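Local coordinates for protein NLP/P60 (Enterococcus faecium, PDB 6B8C) that probably cleaves peptide bonds in the stems of bacterial cell-wall peptidoglycan, as a secreted NlpC/p60 endopeptidase that generates muropeptides, at residues 93-99 / 136-142. Numbering follows the deposited sequence.
Sequences GDLLFWG and PDFAVSM
Build two antiparallel strands, 95-98 and 138-141, their axes 4.6 Å apart at closest approach and their directions 151° apart. Leu95 pairs with Val140 and Phe97 with Phe138 as hydrogen-bonded pairs; Leu96 and Ala139 form the non-hydrogen-bonded pair between them, CA atoms 4.3 Å apart. The ladder runs Leu95 N to Val140 O (3.0 Å), Val140 N to Leu95 O (2.8 Å) and Phe97 N to Phe138 O (2.9 Å). Phe97 O then accepts hydrogen bonds from both Asp137 N (2.7 Å) and Phe138 N (3.0 Å): a classic beta bulge, with Asp137 at alpha-like phi/psi of -87/-42. These are neighbouring inner strands of the antiparallel sheet of the NlpC/P60 domain, a papain-like (clan CA) fold; strand 106-112 continues it beyond 95-98, and 83-85 beyond 138-141. On the face carrying Leu95, Phe97, Phe138 and Val140, the p rotamer of Phe138 lays its ring under Phe97 CB, 3.8 Å from the ring centroid (CH-pi), while Phe97, chi1 m, brings CE1 to 3.5 Å from Val140 CG2; Leu95 CD1 meets Met142 SD at 3.7 Å, and the Leu95 side chain also packs on helix 55-67. On the opposite face, Leu96 CD2 touches Ala139 CB (3.6 Å), while Pro136 CB makes a CH-pi contact 3.5 Å from the centroid of Trp98's six-membered ring; the Trp98 indole also meets His106 edge-to-face.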
# COMPACT_ATOMS: atom_id res chain seq x y z
N GLY A 93 5.76 7.05 -0.01
CA GLY A 93 4.82 6.96 -1.10
C GLY A 93 4.97 5.73 -1.97
O GLY A 93 3.99 5.33 -2.61
N ASP A 94 6.15 5.12 -2.00
CA ASP A 94 6.34 3.93 -2.82
C ASP A 94 5.48 2.78 -2.31
O ASP A 94 4.98 2.79 -1.18
CB ASP A 94 7.82 3.51 -2.83
CG ASP A 94 8.70 4.50 -3.56
OD1 ASP A 94 9.87 4.67 -3.14
OD2 ASP A 94 8.22 5.12 -4.53
N LEU A 95 5.31 1.77 -3.15
CA LEU A 95 4.53 0.60 -2.78
C LEU A 95 5.46 -0.51 -2.30
O LEU A 95 6.58 -0.64 -2.79
CB LEU A 95 3.69 0.11 -3.97
CG LEU A 95 2.49 0.99 -4.36
CD1 LEU A 95 1.87 0.52 -5.67
CD2 LEU A 95 1.46 1.00 -3.26
N LEU A 96 5.01 -1.28 -1.32
CA LEU A 96 5.78 -2.39 -0.76
C LEU A 96 4.98 -3.67 -0.93
O LEU A 96 3.78 -3.69 -0.65
CB LEU A 96 6.08 -2.16 0.72
CG LEU A 96 6.73 -0.83 1.09
CD1 LEU A 96 6.78 -0.67 2.60
CD2 LEU A 96 8.13 -0.73 0.50
N PHE A 97 5.64 -4.73 -1.38
CA PHE A 97 4.97 -5.96 -1.79
C PHE A 97 5.55 -7.16 -1.06
O PHE A 97 6.77 -7.32 -0.98
CB PHE A 97 5.09 -6.17 -3.31
CG PHE A 97 4.27 -5.20 -4.11
CD1 PHE A 97 4.81 -3.99 -4.52
CD2 PHE A 97 2.96 -5.50 -4.45
CE1 PHE A 97 4.05 -3.10 -5.25
CE2 PHE A 97 2.20 -4.61 -5.19
CZ PHE A 97 2.75 -3.41 -5.59
N TRP A 98 4.65 -7.98 -0.51
CA TRP A 98 4.99 -9.27 0.06
C TRP A 98 4.74 -10.36 -0.97
O TRP A 98 3.72 -10.34 -1.67
CB TRP A 98 4.14 -9.56 1.30
CG TRP A 98 4.53 -8.83 2.55
CD1 TRP A 98 5.06 -9.38 3.67
CD2 TRP A 98 4.39 -7.43 2.81
NE1 TRP A 98 5.27 -8.41 4.62
CE2 TRP A 98 4.87 -7.21 4.12
CE3 TRP A 98 3.92 -6.35 2.07
CZ2 TRP A 98 4.89 -5.94 4.69
CZ3 TRP A 98 3.94 -5.09 2.64
CH2 TRP A 98 4.43 -4.90 3.94
N GLY A 99 5.64 -11.32 -1.03
CA GLY A 99 5.56 -12.39 -2.00
C GLY A 99 6.48 -12.16 -3.18
O GLY A 99 7.16 -11.14 -3.30
N PRO A 136 8.42 -6.59 4.10
CA PRO A 136 7.99 -6.83 2.72
C PRO A 136 9.13 -7.42 1.90
O PRO A 136 10.30 -7.34 2.26
CB PRO A 136 7.61 -5.43 2.21
CG PRO A 136 8.45 -4.51 3.02
CD PRO A 136 8.65 -5.16 4.37
N ASP A 137 8.75 -8.02 0.77
CA ASP A 137 9.72 -8.70 -0.07
C ASP A 137 10.39 -7.76 -1.08
O ASP A 137 11.61 -7.85 -1.27
CB ASP A 137 9.06 -9.88 -0.79
CG ASP A 137 8.69 -11.01 0.16
OD1 ASP A 137 9.60 -11.55 0.83
OD2 ASP A 137 7.50 -11.34 0.26
N PHE A 138 9.64 -6.87 -1.72
CA PHE A 138 10.29 -5.86 -2.57
C PHE A 138 9.47 -4.58 -2.55
O PHE A 138 8.48 -4.48 -1.82
CB PHE A 138 10.52 -6.39 -4.00
CG PHE A 138 9.27 -6.79 -4.73
CD1 PHE A 138 8.81 -8.09 -4.69
CD2 PHE A 138 8.56 -5.85 -5.47
CE1 PHE A 138 7.66 -8.46 -5.37
CE2 PHE A 138 7.41 -6.21 -6.15
CZ PHE A 138 6.96 -7.52 -6.10
N ALA A 139 9.88 -3.59 -3.35
CA ALA A 139 9.18 -2.32 -3.40
C ALA A 139 9.06 -1.87 -4.85
O ALA A 139 9.66 -2.45 -5.75
CB ALA A 139 9.89 -1.26 -2.55
N VAL A 140 8.27 -0.82 -5.05
CA VAL A 140 7.96 -0.29 -6.37
C VAL A 140 7.93 1.22 -6.26
O VAL A 140 7.15 1.77 -5.47
CB VAL A 140 6.63 -0.83 -6.92
CG1 VAL A 140 6.19 -0.03 -8.12
CG2 VAL A 140 6.76 -2.30 -7.29
N SER A 141 8.78 1.89 -7.03
CA SER A 141 8.78 3.34 -7.12
C SER A 141 7.71 3.80 -8.08
O SER A 141 7.45 3.16 -9.11
CB SER A 141 10.15 3.86 -7.58
OG SER A 141 11.19 3.45 -6.70
N MET A 142 7.08 4.93 -7.75
CA MET A 142 5.96 5.45 -8.51
C MET A 142 6.26 6.86 -9.03
O MET A 142 6.33 7.82 -8.26
CB MET A 142 4.70 5.47 -7.64
CG MET A 142 4.52 4.21 -6.80
SD MET A 142 3.82 2.84 -7.73
CE MET A 142 2.21 3.51 -8.13